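Local coordinates for citrate synthase (PDB 4TVM), which catalyses the condensation of oxaloacetate with acetyl-CoA and water to give citrate and CoA, a reaction of the Krebs cycle, at residues A[175-180]-A[187-192]. Sequence-based numbering, arbitrary orientation.
Sequences AAYAYK and FLYPDN
The rings of Y177 and F187 form an offset stack, with centroids 4.2 Å apart and planes inclined by 30°. Y177 belongs to the last turns of helix 159-182, and F187 to the loop that runs back past them toward helix 196-205. Each ring lies partly over the root of the other side chain: CB of Y177 sits 3.9 Å from the centroid of the F187 ring, and CB of F187 lies 4.0 Å from that of the Y177 ring, two reciprocal CH-pi contacts. F187 has CG anti to its carbonyl carbon (chi1 -63°), a setting that swings the ring inward against the flank of the helix, where CD1 meets CB of K180 at 3.5 Å. Phenylalanine suits the loop side, since its flat apolar ring meets Y177 on a face and F124 edge-to-face with no polar group to satisfy. Lysine fits because its first methylene, CB, meets this ring obliquely while the bent chain carries NZ away to hydrogen bonds with OE1 of Q185 and O of G206. Tyrosine suits its place because one ring offers a face for the stack and a hydroxyl at its far end: OH donates a 2.7 Å hydrogen bond to O of L188, in the carbonyl plane at a C=O...O angle of 159°. Stacking supplies apolar burial, while the directional phenol bond satisfies a loop carbonyl and probably helps to set where the chain passes the tyrosine.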
loop_
_atom_site.group_PDB
_atom_site.type_symbol
_atom_site.label_atom_id
_atom_site.label_comp_id
_atom_site.label_asym_id
_atom_site.label_seq_id
_atom_site.Cartn_x
_atom_site.Cartn_y
_atom_site.Cartn_z
ATOM N N ALA A 175 -6.749 -15.401 9.062
ATOM C CA ALA A 175 -5.393 -15.707 9.479
ATOM C C ALA A 175 -5.329 -17.136 10.015
ATOM O O ALA A 175 -4.348 -17.845 9.790
ATOM C CB ALA A 175 -4.963 -14.732 10.540
ATOM N N ALA A 176 -6.360 -17.564 10.732
ATOM C CA ALA A 176 -6.389 -18.939 11.204
ATOM C C ALA A 176 -6.480 -19.894 10.025
ATOM O O ALA A 176 -5.864 -20.954 10.075
ATOM C CB ALA A 176 -7.563 -19.172 12.141
ATOM N N TYR A 177 -7.234 -19.543 8.976
ATOM C CA TYR A 177 -7.301 -20.434 7.820
ATOM C C TYR A 177 -6.007 -20.494 7.040
ATOM O O TYR A 177 -5.664 -21.522 6.490
ATOM C CB TYR A 177 -8.436 -20.049 6.894
ATOM C CG TYR A 177 -9.781 -20.403 7.437
ATOM C CD1 TYR A 177 -9.950 -20.825 8.762
ATOM C CD2 TYR A 177 -10.892 -20.318 6.639
ATOM C CE1 TYR A 177 -11.191 -21.142 9.247
ATOM C CE2 TYR A 177 -12.135 -20.644 7.122
ATOM C CZ TYR A 177 -12.271 -21.053 8.422
ATOM O OH TYR A 177 -13.514 -21.356 8.878
ATOM N N ALA A 178 -5.292 -19.386 6.989
ATOM C CA ALA A 178 -4.033 -19.351 6.277
ATOM C C ALA A 178 -3.028 -20.233 6.996
ATOM O O ALA A 178 -2.194 -20.859 6.373
ATOM C CB ALA A 178 -3.544 -17.924 6.182
ATOM N N TYR A 179 -3.097 -20.268 8.321
ATOM C CA TYR A 179 -2.276 -21.200 9.107
ATOM C C TYR A 179 -2.659 -22.601 8.755
ATOM O O TYR A 179 -1.816 -23.405 8.424
ATOM C CB TYR A 179 -2.468 -21.012 10.626
ATOM C CG TYR A 179 -1.753 -22.049 11.403
ATOM C CD1 TYR A 179 -0.377 -22.037 11.493
ATOM C CD2 TYR A 179 -2.448 -23.094 12.035
ATOM C CE1 TYR A 179 0.294 -23.018 12.206
ATOM C CE2 TYR A 179 -1.785 -24.079 12.743
ATOM C CZ TYR A 179 -0.414 -24.036 12.816
ATOM O OH TYR A 179 0.266 -24.993 13.519
ATOM N N LYS A 180 -3.939 -22.909 8.799
ATOM C CA LYS A 180 -4.327 -24.298 8.542
ATOM C C LYS A 180 -3.861 -24.762 7.184
ATOM O O LYS A 180 -3.471 -25.926 7.015
ATOM C CB LYS A 180 -5.831 -24.482 8.678
ATOM C CG LYS A 180 -6.306 -24.364 10.126
ATOM C CD LYS A 180 -5.576 -25.378 10.988
ATOM C CE LYS A 180 -6.319 -25.687 12.283
ATOM N NZ LYS A 180 -5.582 -26.715 13.066
ATOM N N PHE A 187 -10.011 -26.901 8.096
ATOM C CA PHE A 187 -10.434 -25.662 8.705
ATOM C C PHE A 187 -11.525 -26.036 9.663
ATOM O O PHE A 187 -12.313 -26.903 9.365
ATOM C CB PHE A 187 -10.996 -24.676 7.704
ATOM C CG PHE A 187 -10.013 -24.199 6.663
ATOM C CD1 PHE A 187 -8.667 -24.587 6.648
ATOM C CD2 PHE A 187 -10.439 -23.315 5.699
ATOM C CE1 PHE A 187 -7.799 -24.092 5.672
ATOM C CE2 PHE A 187 -9.580 -22.834 4.740
ATOM C CZ PHE A 187 -8.258 -23.218 4.725
ATOM N N LEU A 188 -11.579 -25.371 10.811
ATOM C CA LEU A 188 -12.752 -25.447 11.708
ATOM C C LEU A 188 -13.653 -24.244 11.469
ATOM O O LEU A 188 -13.304 -23.362 10.690
ATOM C CB LEU A 188 -12.296 -25.474 13.180
ATOM C CG LEU A 188 -12.099 -26.869 13.797
ATOM C CD1 LEU A 188 -11.362 -27.771 12.829
ATOM C CD2 LEU A 188 -11.361 -26.826 15.142
ATOM N N TYR A 189 -14.800 -24.197 12.159
ATOM C CA TYR A 189 -15.669 -23.019 12.150
ATOM C C TYR A 189 -15.708 -22.306 13.494
ATOM O O TYR A 189 -15.348 -22.892 14.475
ATOM C CB TYR A 189 -17.066 -23.420 11.760
ATOM C CG TYR A 189 -17.185 -23.756 10.306
ATOM C CD1 TYR A 189 -17.408 -22.757 9.351
ATOM C CD2 TYR A 189 -17.083 -25.069 9.872
ATOM C CE1 TYR A 189 -17.525 -23.069 8.003
ATOM C CE2 TYR A 189 -17.207 -25.389 8.549
ATOM C CZ TYR A 189 -17.422 -24.389 7.623
ATOM O OH TYR A 189 -17.553 -24.741 6.311
ATOM N N PRO A 190 -16.108 -21.022 13.530
ATOM C CA PRO A 190 -16.410 -20.316 14.784
ATOM C C PRO A 190 -17.363 -21.040 15.734
ATOM O O PRO A 190 -18.339 -21.618 15.292
ATOM C CB PRO A 190 -17.073 -19.020 14.302
ATOM C CG PRO A 190 -16.423 -18.747 12.993
ATOM C CD PRO A 190 -16.009 -20.070 12.400
ATOM N N ASP A 191 -17.039 -21.010 17.024
ATOM C CA ASP A 191 -17.924 -21.452 18.107
ATOM C C ASP A 191 -18.535 -20.193 18.733
ATOM O O ASP A 191 -17.811 -19.359 19.256
ATOM C CB ASP A 191 -17.077 -22.191 19.138
ATOM C CG ASP A 191 -17.901 -22.958 20.162
ATOM O OD1 ASP A 191 -19.107 -22.674 20.356
ATOM O OD2 ASP A 191 -17.311 -23.875 20.768
ATOM N N ASN A 192 -19.854 -20.044 18.675
ATOM C CA ASN A 192 -20.512 -18.862 19.279
ATOM C C ASN A 192 -20.279 -18.721 20.759
ATOM O O ASN A 192 -20.545 -17.678 21.326
ATOM C CB ASN A 192 -22.032 -18.860 19.056
ATOM C CG ASN A 192 -22.438 -18.052 17.837
ATOM O OD1 ASN A 192 -21.794 -17.056 17.483
ATOM N ND2 ASN A 192 -23.505 -18.478 17.188
#